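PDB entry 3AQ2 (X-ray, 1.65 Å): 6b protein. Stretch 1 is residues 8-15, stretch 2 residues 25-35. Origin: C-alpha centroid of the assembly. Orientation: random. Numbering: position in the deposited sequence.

Stretch 1, residues 8-15: TWQVRDLR
Stretch 2, residues 25-35: QHLRQARTDFR

How do the two backbones lie against each other? Residues 25-35 form a helix throughout, its phi/psi near -62/-43, while residues 8-15 are mostly loop with a short strand at Arg12 and Asp13. The two stretches run in opposite senses: CA of Trp9 lies 7.2 Å from CA of Phe34, CA of Arg12 6.8 Å from CA of Ala30, and CA of Leu14 7.7 Å from CA of His26. Trp9, Arg12 and Leu14 all direct CA-to-CB toward the helix; between them, Val11 points away.

What does the tryptophan do? Trp9 (chi1 t, 176°; chi2 -107°) is buried, and Phe34 (chi1 t, -172°; chi2 95°) turns its edge to the indole face. The phenyl and five-membered ring centroids are 4.9 Å apart with planes at 80°, and Trp9 CE2 meets Phe34 CD1 at 3.6 Å. Phe34 CB sits 4.1 Å from the Trp9 six-membered ring centroid, a CH-pi contact. The indole also reaches the helix backbone, with Trp9 CH2 3.4 Å from Ala30 O.

Where do charges meet? Arg12 NH2 donates to Asp33 OD2 at 3.3 Å within a salt bridge, the carboxylate oxygen lying near the guanidinium plane. A water reinforces it, accepting from Arg12 NE at 2.9 Å and donating to Asp33 OD2 at 2.8 Å. Arg12 (chi1 m, chi2 -10°, chi3 t, chi4 -156°) is further held by NH1 donating to Gln10 O at 2.8 Å; Gln29 NE2 donates to Asp33 OD1 at 2.9 Å.

What packs without polarity? Arg12 CG rests 3.6 Å from Ala30 CB. Leu14 (m, t) places CD1 3.7 Å from Leu27 CD2 and 3.8 Å from His26 CB; Leu27 (m, t) starts sideways, but its end comes nearer.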

# COMPACT_ATOMS: atom_id res chain seq x y z
N THR A 8 -14.45 -7.58 -9.03
CA THR A 8 -14.13 -7.89 -10.43
C THR A 8 -12.63 -7.83 -10.73
O THR A 8 -12.16 -8.37 -11.75
CB THR A 8 -14.86 -6.97 -11.44
OG1 THR A 8 -14.36 -5.64 -11.36
CG2 THR A 8 -16.36 -6.99 -11.21
N TRP A 9 -11.89 -7.14 -9.87
CA TRP A 9 -10.46 -6.95 -10.07
C TRP A 9 -9.66 -8.14 -9.57
O TRP A 9 -9.74 -8.49 -8.39
CB TRP A 9 -9.99 -5.68 -9.36
CG TRP A 9 -8.51 -5.48 -9.46
CD1 TRP A 9 -7.59 -5.63 -8.47
CD2 TRP A 9 -7.78 -5.07 -10.63
NE1 TRP A 9 -6.32 -5.37 -8.94
CE2 TRP A 9 -6.41 -5.01 -10.27
CE3 TRP A 9 -8.15 -4.76 -11.94
CZ2 TRP A 9 -5.41 -4.65 -11.17
CZ3 TRP A 9 -7.15 -4.40 -12.85
CH2 TRP A 9 -5.79 -4.34 -12.46
N GLN A 10 -8.89 -8.74 -10.47
CA GLN A 10 -7.96 -9.80 -10.12
C GLN A 10 -6.61 -9.15 -9.82
O GLN A 10 -6.01 -8.54 -10.71
CB GLN A 10 -7.86 -10.82 -11.27
CG GLN A 10 -9.20 -11.44 -11.68
CD GLN A 10 -9.13 -12.40 -12.87
OE1 GLN A 10 -8.04 -12.75 -13.34
NE2 GLN A 10 -10.29 -12.83 -13.35
N VAL A 11 -6.15 -9.26 -8.57
CA VAL A 11 -4.84 -8.71 -8.20
C VAL A 11 -3.76 -9.20 -9.17
O VAL A 11 -3.78 -10.37 -9.58
CB VAL A 11 -4.46 -9.06 -6.73
CG1 VAL A 11 -4.15 -10.56 -6.57
CG2 VAL A 11 -3.29 -8.20 -6.26
N ARG A 12 -2.86 -8.30 -9.57
CA ARG A 12 -1.77 -8.70 -10.46
C ARG A 12 -0.66 -9.26 -9.59
O ARG A 12 -0.03 -8.52 -8.82
CB ARG A 12 -1.23 -7.53 -11.28
CG ARG A 12 -2.13 -6.89 -12.36
CD ARG A 12 -3.41 -7.60 -12.71
NE ARG A 12 -4.03 -6.96 -13.87
CZ ARG A 12 -5.33 -7.02 -14.15
NH1 ARG A 12 -6.17 -7.68 -13.36
NH2 ARG A 12 -5.80 -6.39 -15.23
N ASP A 13 -0.42 -10.57 -9.70
CA ASP A 13 0.66 -11.19 -8.94
C ASP A 13 1.94 -11.10 -9.76
O ASP A 13 2.14 -11.85 -10.73
CB ASP A 13 0.31 -12.64 -8.61
CG ASP A 13 1.35 -13.31 -7.72
OD1 ASP A 13 2.40 -12.71 -7.41
OD2 ASP A 13 1.11 -14.49 -7.33
N LEU A 14 2.80 -10.15 -9.38
CA LEU A 14 4.02 -9.86 -10.14
C LEU A 14 5.27 -10.44 -9.46
O LEU A 14 6.39 -10.05 -9.79
CB LEU A 14 4.18 -8.34 -10.34
CG LEU A 14 2.97 -7.66 -10.99
CD1 LEU A 14 3.19 -6.15 -11.11
CD2 LEU A 14 2.64 -8.29 -12.34
N ARG A 15 5.07 -11.40 -8.54
CA ARG A 15 6.21 -11.96 -7.79
C ARG A 15 7.26 -12.67 -8.64
O ARG A 15 8.39 -12.83 -8.19
CB ARG A 15 5.73 -12.88 -6.66
CG ARG A 15 5.10 -12.15 -5.49
CD ARG A 15 4.59 -13.13 -4.46
NE ARG A 15 3.40 -13.83 -4.94
CZ ARG A 15 2.77 -14.79 -4.26
NH1 ARG A 15 3.22 -15.17 -3.07
NH2 ARG A 15 1.70 -15.37 -4.78
N GLN A 25 6.97 -1.68 -15.93
CA GLN A 25 6.00 -1.71 -17.03
C GLN A 25 4.72 -2.43 -16.60
O GLN A 25 3.61 -1.95 -16.88
CB GLN A 25 6.62 -2.38 -18.26
CG GLN A 25 7.80 -1.60 -18.86
CD GLN A 25 8.67 -2.44 -19.79
OE1 GLN A 25 8.32 -3.57 -20.15
NE2 GLN A 25 9.82 -1.89 -20.19
N HIS A 26 4.86 -3.57 -15.92
CA HIS A 26 3.68 -4.30 -15.41
C HIS A 26 2.89 -3.49 -14.39
O HIS A 26 1.66 -3.54 -14.37
CB HIS A 26 4.08 -5.65 -14.80
CG HIS A 26 4.35 -6.72 -15.82
ND1 HIS A 26 3.40 -7.65 -16.19
CD2 HIS A 26 5.46 -7.00 -16.54
CE1 HIS A 26 3.92 -8.46 -17.10
NE2 HIS A 26 5.17 -8.08 -17.33
N LEU A 27 3.60 -2.76 -13.52
CA LEU A 27 2.93 -1.92 -12.52
C LEU A 27 2.16 -0.79 -13.21
O LEU A 27 1.03 -0.49 -12.82
CB LEU A 27 3.93 -1.37 -11.52
CG LEU A 27 4.46 -2.39 -10.51
CD1 LEU A 27 5.68 -1.82 -9.75
CD2 LEU A 27 3.37 -2.77 -9.51
N ARG A 28 2.76 -0.19 -14.23
CA ARG A 28 2.11 0.88 -14.99
C ARG A 28 0.80 0.39 -15.59
O ARG A 28 -0.23 1.06 -15.47
CB ARG A 28 3.04 1.40 -16.10
CG ARG A 28 2.49 2.59 -16.86
CD ARG A 28 3.53 3.16 -17.83
NE ARG A 28 3.00 4.33 -18.55
CZ ARG A 28 3.69 5.05 -19.43
NH1 ARG A 28 4.95 4.75 -19.74
NH2 ARG A 28 3.10 6.09 -20.02
N GLN A 29 0.85 -0.79 -16.21
CA GLN A 29 -0.32 -1.38 -16.86
C GLN A 29 -1.38 -1.78 -15.84
O GLN A 29 -2.58 -1.64 -16.11
CB GLN A 29 0.07 -2.59 -17.71
CG GLN A 29 -1.04 -3.04 -18.68
CD GLN A 29 -1.45 -1.93 -19.65
OE1 GLN A 29 -0.60 -1.29 -20.26
NE2 GLN A 29 -2.76 -1.71 -19.78
N ALA A 30 -0.94 -2.30 -14.70
CA ALA A 30 -1.89 -2.72 -13.66
C ALA A 30 -2.69 -1.52 -13.17
O ALA A 30 -3.91 -1.61 -12.98
CB ALA A 30 -1.15 -3.39 -12.50
N ARG A 31 -2.00 -0.41 -12.97
CA ARG A 31 -2.64 0.82 -12.50
C ARG A 31 -3.67 1.30 -13.52
O ARG A 31 -4.80 1.64 -13.15
CB ARG A 31 -1.59 1.91 -12.27
CG ARG A 31 -2.14 3.09 -11.50
CD ARG A 31 -1.47 4.39 -11.85
NE ARG A 31 -2.47 5.46 -11.82
CZ ARG A 31 -3.16 5.88 -12.88
NH1 ARG A 31 -2.95 5.35 -14.07
NH2 ARG A 31 -4.05 6.85 -12.73
N THR A 32 -3.27 1.33 -14.78
CA THR A 32 -4.18 1.75 -15.85
C THR A 32 -5.41 0.85 -15.93
O THR A 32 -6.53 1.36 -16.08
CB THR A 32 -3.46 1.81 -17.22
OG1 THR A 32 -2.36 2.72 -17.14
CG2 THR A 32 -4.42 2.27 -18.32
N ASP A 33 -5.20 -0.47 -15.84
CA ASP A 33 -6.31 -1.45 -15.94
C ASP A 33 -7.27 -1.34 -14.77
O ASP A 33 -8.49 -1.52 -14.93
CB ASP A 33 -5.78 -2.88 -16.00
CG ASP A 33 -5.07 -3.21 -17.31
OD1 ASP A 33 -5.12 -2.41 -18.27
OD2 ASP A 33 -4.46 -4.30 -17.37
N PHE A 34 -6.72 -1.06 -13.59
CA PHE A 34 -7.50 -0.84 -12.38
C PHE A 34 -8.41 0.39 -12.54
O PHE A 34 -9.63 0.32 -12.34
CB PHE A 34 -6.53 -0.66 -11.20
CG PHE A 34 -7.19 -0.61 -9.85
CD1 PHE A 34 -7.30 -1.76 -9.09
CD2 PHE A 34 -7.64 0.59 -9.33
CE1 PHE A 34 -7.86 -1.72 -7.82
CE2 PHE A 34 -8.23 0.64 -8.06
CZ PHE A 34 -8.34 -0.52 -7.30
N ARG A 35 -7.81 1.52 -12.93
CA ARG A 35 -8.54 2.77 -13.16
C ARG A 35 -9.60 2.61 -14.25
O ARG A 35 -10.73 3.10 -14.10
CB ARG A 35 -7.57 3.92 -13.51
CG ARG A 35 -8.23 5.14 -14.19
CD ARG A 35 -8.96 6.06 -13.20
NE ARG A 35 -10.16 6.68 -13.75
CZ ARG A 35 -10.19 7.71 -14.60
NH1 ARG A 35 -9.06 8.27 -15.03
NH2 ARG A 35 -11.35 8.18 -15.03
O HOH W 1 -2.47 -5.39 -15.75